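Local coordinates for SusD superfamily protein (Parabacteroides distasonis, PDB 3OTN), which probably binds carbohydrate at the outer membrane as a SusD-type nutrient-binding protein, at residues 406-418 and 428-442. Residues are numbered along the deposited sequence; the frame is centred on the assembly and turned at random.
With ACT (acetate ion), chain I.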
loop_
_atom_site.group_PDB
_atom_site.type_symbol
_atom_site.label_atom_id
_atom_site.label_comp_id
_atom_site.label_asym_id
_atom_site.label_seq_id
_atom_site.Cartn_x
_atom_site.Cartn_y
_atom_site.Cartn_z
ATOM N N PHE A 406 24.795 2.780 0.256
ATOM C CA PHE A 406 23.760 3.618 -0.374
ATOM C C PHE A 406 22.425 2.893 -0.525
ATOM O O PHE A 406 21.381 3.470 -0.243
ATOM C CB PHE A 406 24.199 4.201 -1.716
ATOM C CG PHE A 406 23.258 5.238 -2.239
ATOM C CD1 PHE A 406 23.406 6.565 -1.877
ATOM C CD2 PHE A 406 22.220 4.889 -3.100
ATOM C CE1 PHE A 406 22.539 7.521 -2.353
ATOM C CE2 PHE A 406 21.337 5.836 -3.552
ATOM C CZ PHE A 406 21.493 7.145 -3.178
ATOM N N LEU A 407 22.441 1.642 -0.971
ATOM C CA LEU A 407 21.211 0.862 -1.036
ATOM C C LEU A 407 20.536 0.738 0.337
ATOM O O LEU A 407 19.308 0.862 0.451
ATOM C CB LEU A 407 21.485 -0.506 -1.639
ATOM C CG LEU A 407 20.322 -1.469 -1.849
ATOM C CD1 LEU A 407 19.168 -0.805 -2.584
ATOM C CD2 LEU A 407 20.816 -2.700 -2.591
ATOM N N GLU A 408 21.328 0.527 1.389
ATOM C CA GLU A 408 20.747 0.392 2.714
ATOM C C GLU A 408 20.172 1.725 3.231
ATOM O O GLU A 408 19.182 1.724 3.986
ATOM C CB GLU A 408 21.754 -0.242 3.683
ATOM C CG GLU A 408 22.046 -1.686 3.296
ATOM C CD GLU A 408 22.864 -2.468 4.301
ATOM O OE1 GLU A 408 23.145 -1.951 5.396
ATOM O OE2 GLU A 408 23.199 -3.632 3.980
ATOM N N GLU A 409 20.774 2.844 2.840
ATOM C CA GLU A 409 20.222 4.176 3.178
ATOM C C GLU A 409 18.897 4.433 2.464
ATOM O O GLU A 409 17.998 5.014 3.069
ATOM C CB GLU A 409 21.214 5.290 2.857
ATOM C CG GLU A 409 20.682 6.715 3.063
ATOM C CD GLU A 409 20.284 7.010 4.504
ATOM O OE1 GLU A 409 20.772 6.347 5.446
ATOM O OE2 GLU A 409 19.499 7.948 4.687
ATOM N N VAL A 410 18.773 4.000 1.201
ATOM C CA VAL A 410 17.477 4.081 0.455
ATOM C C VAL A 410 16.419 3.246 1.181
ATOM O O VAL A 410 15.322 3.714 1.464
ATOM C CB VAL A 410 17.637 3.597 -1.000
ATOM C CG1 VAL A 410 16.285 3.462 -1.698
ATOM C CG2 VAL A 410 18.597 4.526 -1.778
ATOM N N TRP A 411 16.791 2.017 1.544
ATOM C CA TRP A 411 15.928 1.172 2.352
ATOM C C TRP A 411 15.539 1.892 3.647
ATOM O O TRP A 411 14.354 1.926 3.996
ATOM C CB TRP A 411 16.573 -0.158 2.673
ATOM C CG TRP A 411 16.674 -1.116 1.527
ATOM C CD1 TRP A 411 16.017 -1.058 0.306
ATOM C CD2 TRP A 411 17.461 -2.295 1.497
ATOM N NE1 TRP A 411 16.368 -2.136 -0.462
ATOM C CE2 TRP A 411 17.260 -2.906 0.233
ATOM C CE3 TRP A 411 18.344 -2.894 2.406
ATOM C CZ2 TRP A 411 17.884 -4.108 -0.124
ATOM C CZ3 TRP A 411 18.969 -4.098 2.044
ATOM C CH2 TRP A 411 18.740 -4.677 0.786
ATOM N N ASP A 412 16.520 2.491 4.334
ATOM C CA ASP A 412 16.236 3.201 5.578
ATOM C C ASP A 412 15.144 4.259 5.369
ATOM O O ASP A 412 14.148 4.326 6.137
ATOM C CB ASP A 412 17.482 3.877 6.158
ATOM C CG ASP A 412 18.358 2.935 7.012
ATOM O OD1 ASP A 412 18.122 1.700 7.103
ATOM O OD2 ASP A 412 19.320 3.460 7.603
ATOM N N GLN A 413 15.311 5.085 4.339
ATOM C CA GLN A 413 14.327 6.117 4.081
ATOM C C GLN A 413 12.964 5.551 3.680
ATOM O O GLN A 413 11.952 6.172 3.967
ATOM C CB GLN A 413 14.834 7.178 3.094
ATOM C CG GLN A 413 16.082 7.912 3.576
ATOM C CD GLN A 413 15.944 8.440 4.991
ATOM O OE1 GLN A 413 14.879 8.915 5.370
ATOM N NE2 GLN A 413 17.008 8.354 5.777
ATOM N N ARG A 414 12.934 4.368 3.067
ATOM C CA ARG A 414 11.684 3.697 2.809
ATOM C C ARG A 414 10.994 3.335 4.132
ATOM O O ARG A 414 9.789 3.552 4.277
ATOM C CB ARG A 414 11.876 2.462 1.941
ATOM C CG ARG A 414 12.245 2.812 0.483
ATOM C CD ARG A 414 12.259 1.551 -0.398
ATOM N NE ARG A 414 10.895 1.073 -0.537
ATOM C CZ ARG A 414 9.984 1.597 -1.335
ATOM N NH1 ARG A 414 10.284 2.581 -2.173
ATOM N NH2 ARG A 414 8.759 1.107 -1.327
ATOM N N TYR A 415 11.743 2.751 5.072
ATOM C CA TYR A 415 11.177 2.403 6.364
ATOM C C TYR A 415 10.703 3.678 7.089
ATOM O O TYR A 415 9.568 3.757 7.562
ATOM C CB TYR A 415 12.186 1.687 7.263
ATOM C CG TYR A 415 12.288 0.176 7.047
ATOM C CD1 TYR A 415 12.824 -0.357 5.873
ATOM C CD2 TYR A 415 11.905 -0.711 8.046
ATOM C CE1 TYR A 415 12.970 -1.740 5.695
ATOM C CE2 TYR A 415 12.038 -2.077 7.878
ATOM C CZ TYR A 415 12.576 -2.589 6.724
ATOM O OH TYR A 415 12.671 -3.943 6.590
ATOM N N PHE A 416 11.580 4.668 7.152
ATOM C CA PHE A 416 11.318 5.848 7.953
ATOM C C PHE A 416 10.265 6.774 7.367
ATOM O O PHE A 416 9.466 7.330 8.137
ATOM C CB PHE A 416 12.585 6.615 8.258
ATOM C CG PHE A 416 13.618 5.819 9.080
ATOM C CD1 PHE A 416 13.243 5.096 10.222
ATOM C CD2 PHE A 416 14.946 5.845 8.731
ATOM C CE1 PHE A 416 14.207 4.388 10.970
ATOM C CE2 PHE A 416 15.914 5.146 9.476
ATOM C CZ PHE A 416 15.531 4.425 10.595
ATOM N N ASP A 417 10.288 6.977 6.055
ATOM C CA ASP A 417 9.387 7.923 5.394
ATOM C C ASP A 417 8.049 7.312 5.011
ATOM O O ASP A 417 7.010 7.992 5.076
ATOM C CB ASP A 417 10.033 8.542 4.144
ATOM C CG ASP A 417 9.818 10.037 4.059
ATOM O OD1 ASP A 417 10.257 10.695 5.022
ATOM O OD2 ASP A 417 9.204 10.540 3.075
ATOM N N LEU A 418 8.072 6.043 4.596
ATOM C CA LEU A 418 6.852 5.355 4.172
ATOM C C LEU A 418 6.205 4.427 5.221
ATOM O O LEU A 418 5.342 3.615 4.886
ATOM C CB LEU A 418 7.133 4.580 2.880
ATOM C CG LEU A 418 7.881 5.390 1.799
ATOM C CD1 LEU A 418 8.179 4.494 0.599
ATOM C CD2 LEU A 418 7.040 6.604 1.389
HETATM N N MSE A 428 10.092 -6.087 2.425
HETATM C CA MSE A 428 10.671 -7.226 3.120
HETATM C C MSE A 428 10.606 -8.511 2.270
HETATM O O MSE A 428 11.565 -9.274 2.233
HETATM C CB MSE A 428 10.012 -7.429 4.493
HETATM C CG MSE A 428 10.281 -6.310 5.492
HETATM SE SE MSE A 428 9.237 -6.589 7.117
HETATM C CE MSE A 428 9.923 -5.177 8.290
ATOM N N LEU A 429 9.496 -8.728 1.576
ATOM C CA LEU A 429 9.333 -9.933 0.756
ATOM C C LEU A 429 10.248 -9.915 -0.488
ATOM O O LEU A 429 10.834 -10.943 -0.839
ATOM C CB LEU A 429 7.874 -10.093 0.326
ATOM C CG LEU A 429 6.842 -10.370 1.445
ATOM C CD1 LEU A 429 5.462 -10.599 0.827
ATOM C CD2 LEU A 429 7.247 -11.588 2.362
ATOM N N ARG A 430 10.379 -8.768 -1.147
ATOM C CA ARG A 430 11.179 -8.702 -2.370
ATOM C C ARG A 430 12.687 -8.654 -2.127
ATOM O O ARG A 430 13.442 -9.091 -2.992
ATOM C CB ARG A 430 10.698 -7.583 -3.326
ATOM C CG ARG A 430 10.967 -6.200 -2.872
ATOM C CD ARG A 430 10.382 -5.181 -3.855
ATOM N NE ARG A 430 10.481 -3.869 -3.248
ATOM C CZ ARG A 430 11.626 -3.195 -3.101
ATOM N NH1 ARG A 430 12.790 -3.670 -3.582
ATOM N NH2 ARG A 430 11.611 -2.037 -2.479
ATOM N N THR A 431 13.117 -8.177 -0.955
ATOM C CA THR A 431 14.527 -8.191 -0.589
ATOM C C THR A 431 14.882 -9.424 0.255
ATOM O O THR A 431 16.040 -9.798 0.313
ATOM C CB THR A 431 14.923 -6.929 0.211
ATOM O OG1 THR A 431 14.203 -6.863 1.457
ATOM C CG2 THR A 431 14.639 -5.681 -0.583
ATOM N N ARG A 432 13.889 -10.040 0.912
ATOM C CA ARG A 432 14.093 -11.068 1.969
ATOM C C ARG A 432 15.079 -10.574 3.038
ATOM O O ARG A 432 15.907 -11.333 3.531
ATOM C CB ARG A 432 14.482 -12.437 1.388
ATOM C CG ARG A 432 13.267 -13.069 0.693
ATOM C CD ARG A 432 13.487 -14.446 0.202
ATOM N NE ARG A 432 12.347 -14.862 -0.623
ATOM C CZ ARG A 432 12.313 -15.994 -1.320
ATOM N NH1 ARG A 432 13.342 -16.823 -1.288
ATOM N NH2 ARG A 432 11.260 -16.303 -2.068
ATOM N N LYS A 433 14.938 -9.291 3.376
ATOM C CA LYS A 433 15.700 -8.639 4.432
ATOM C C LYS A 433 14.740 -7.892 5.344
ATOM O O LYS A 433 13.777 -7.287 4.885
ATOM C CB LYS A 433 16.741 -7.658 3.867
ATOM C CG LYS A 433 17.797 -8.282 2.951
ATOM C CD LYS A 433 18.920 -8.936 3.706
ATOM C CE LYS A 433 19.998 -9.439 2.746
ATOM N NZ LYS A 433 20.976 -10.217 3.542
ATOM N N ILE A 434 15.027 -7.923 6.641
ATOM C CA ILE A 434 14.267 -7.184 7.652
ATOM C C ILE A 434 15.237 -6.252 8.415
ATOM O O ILE A 434 16.295 -6.694 8.922
ATOM C CB ILE A 434 13.627 -8.163 8.631
ATOM C CG1 ILE A 434 12.429 -8.858 7.952
ATOM C CG2 ILE A 434 13.192 -7.468 9.926
ATOM C CD1 ILE A 434 11.801 -9.972 8.812
ATOM N N ARG A 435 14.878 -4.972 8.496
ATOM C CA ARG A 435 15.680 -4.030 9.257
ATOM C C ARG A 435 15.515 -4.304 10.766
ATOM O O ARG A 435 14.413 -4.275 11.287
ATOM C CB ARG A 435 15.272 -2.586 8.948
ATOM C CG ARG A 435 16.271 -1.569 9.442
ATOM C CD ARG A 435 15.773 -0.137 9.252
ATOM N NE ARG A 435 16.877 0.796 9.408
ATOM C CZ ARG A 435 17.346 1.252 10.565
ATOM N NH1 ARG A 435 16.814 0.889 11.745
ATOM N NH2 ARG A 435 18.367 2.092 10.543
ATOM N N ASP A 436 16.618 -4.572 11.451
ATOM C CA ASP A 436 16.611 -4.771 12.888
ATOM C C ASP A 436 16.626 -3.419 13.602
ATOM O O ASP A 436 17.479 -2.576 13.332
ATOM C CB ASP A 436 17.831 -5.591 13.338
ATOM C CG ASP A 436 17.843 -5.817 14.853
ATOM O OD1 ASP A 436 16.924 -6.476 15.365
ATOM O OD2 ASP A 436 18.766 -5.319 15.507
ATOM N N ASP A 437 15.700 -3.213 14.528
ATOM C CA ASP A 437 15.500 -1.870 15.112
ATOM C C ASP A 437 16.706 -1.427 15.965
ATOM O O ASP A 437 17.115 -0.270 15.909
ATOM C CB ASP A 437 14.257 -1.853 15.973
ATOM C CG ASP A 437 13.004 -2.095 15.189
ATOM O OD1 ASP A 437 12.918 -1.571 14.062
ATOM O OD2 ASP A 437 12.103 -2.801 15.706
ATOM N N LYS A 438 17.261 -2.363 16.724
ATOM C CA LYS A 438 18.334 -2.064 17.664
ATOM C C LYS A 438 19.646 -1.726 16.940
ATOM O O LYS A 438 20.306 -0.752 17.277
ATOM C CB LYS A 438 18.549 -3.250 18.632
ATOM N N SER A 439 20.005 -2.513 15.927
ATOM C CA SER A 439 21.334 -2.388 15.293
ATOM C C SER A 439 21.286 -1.597 13.989
ATOM O O SER A 439 22.304 -1.109 13.518
ATOM C CB SER A 439 21.909 -3.776 15.033
ATOM O OG SER A 439 21.179 -4.441 14.023
ATOM N N GLY A 440 20.102 -1.504 13.389
ATOM C CA GLY A 440 19.941 -0.852 12.106
ATOM C C GLY A 440 20.441 -1.698 10.951
ATOM O O GLY A 440 20.479 -1.219 9.808
ATOM N N GLU A 441 20.758 -2.968 11.217
ATOM C CA GLU A 441 21.274 -3.855 10.184
ATOM C C GLU A 441 20.146 -4.579 9.471
ATOM O O GLU A 441 19.113 -4.869 10.066
ATOM C CB GLU A 441 22.259 -4.864 10.794
ATOM C CG GLU A 441 23.449 -4.178 11.432
ATOM C CD GLU A 441 24.476 -5.142 11.968
ATOM O OE1 GLU A 441 24.196 -6.367 12.001
ATOM O OE2 GLU A 441 25.557 -4.659 12.372
ATOM N N TYR A 442 20.367 -4.876 8.191
ATOM C CA TYR A 442 19.433 -5.625 7.393
ATOM C C TYR A 442 19.784 -7.098 7.548
ATOM O O TYR A 442 20.853 -7.535 7.129
ATOM C CB TYR A 442 19.409 -5.103 5.933
ATOM C CG TYR A 442 18.692 -3.773 5.878
ATOM C CD1 TYR A 442 17.303 -3.706 5.680
ATOM C CD2 TYR A 442 19.382 -2.580 6.114
ATOM C CE1 TYR A 442 16.654 -2.512 5.693
ATOM C CE2 TYR A 442 18.725 -1.366 6.146
ATOM C CZ TYR A 442 17.367 -1.335 5.933
ATOM O OH TYR A 442 16.710 -0.158 5.964
HETATM C C ACT I . 19.389 2.417 14.444
HETATM O O ACT I . 18.368 2.464 13.712
HETATM O OXT ACT I . 19.243 1.769 15.490
HETATM C CH3 ACT I . 20.712 3.060 14.131
HETATM O O HOH W 1 22.942 -4.403 7.164
HETATM O O HOH W 2 20.723 1.033 8.139
HETATM O O HOH W 3 13.393 -4.716 4.197
#
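Selenomethionine Met428 brings its terminal methyl CE to Tyr415 OH (3.5 Å) and ring carbon CE2, its extended chain crossing the tyrosine at about a right angle. Arg430 and Arg414 stand close, but each forms a salt bridge with Asp427, and Arg430 forms a second with Glu369. Thr431 turns its methyl CG2 to Trp411 CZ2 (3.6 Å), while its OG1, also hydrogen-bonded to Asp427, accepts from Lys433 N in an ST turn. Water 3 bridges Lys433 O and Tyr415 OH; the hydroxyl accepts from Arg435 N (3.1 Å). Arg435 CB sits over the Tyr415 face in a CH-pi contact, 3.8 Å from the ring centroid. The Arg435 chain, extended to NE after CG swings away from the backbone N (chi1 -166°), runs to Asp412, where NE gives OD1 a nearly straight salt-bridge bond (2.8 Å, 179°) from above the carboxylate plane. The guanidinium lies between Phe416 CZ and Gly440 CA on opposite faces, and its NH1 and NH2 hold an acetate, probably from the crystallisation liquor. Tyr442 OH donates to the anti lone pair of the same Asp412 OD1 (2.6 Å). The Tyr442 ring face receives the edge of the Trp411 six-membered ring, centroids 4.9 Å apart, and the Tyr442 edge points at the Tyr415 face in an offset edge-to-face pair. Replacing Tyr442 by alanine would probably open a gap between Trp411 and Tyr415 and leave Asp412 OD1 without its hydroxyl donor. An aromatic cluster beside the Asp412-Arg435 salt bridge joins helix 403-418 to the two-stranded antiparallel hairpin 433-435/442-444 within the RagB/SusD region.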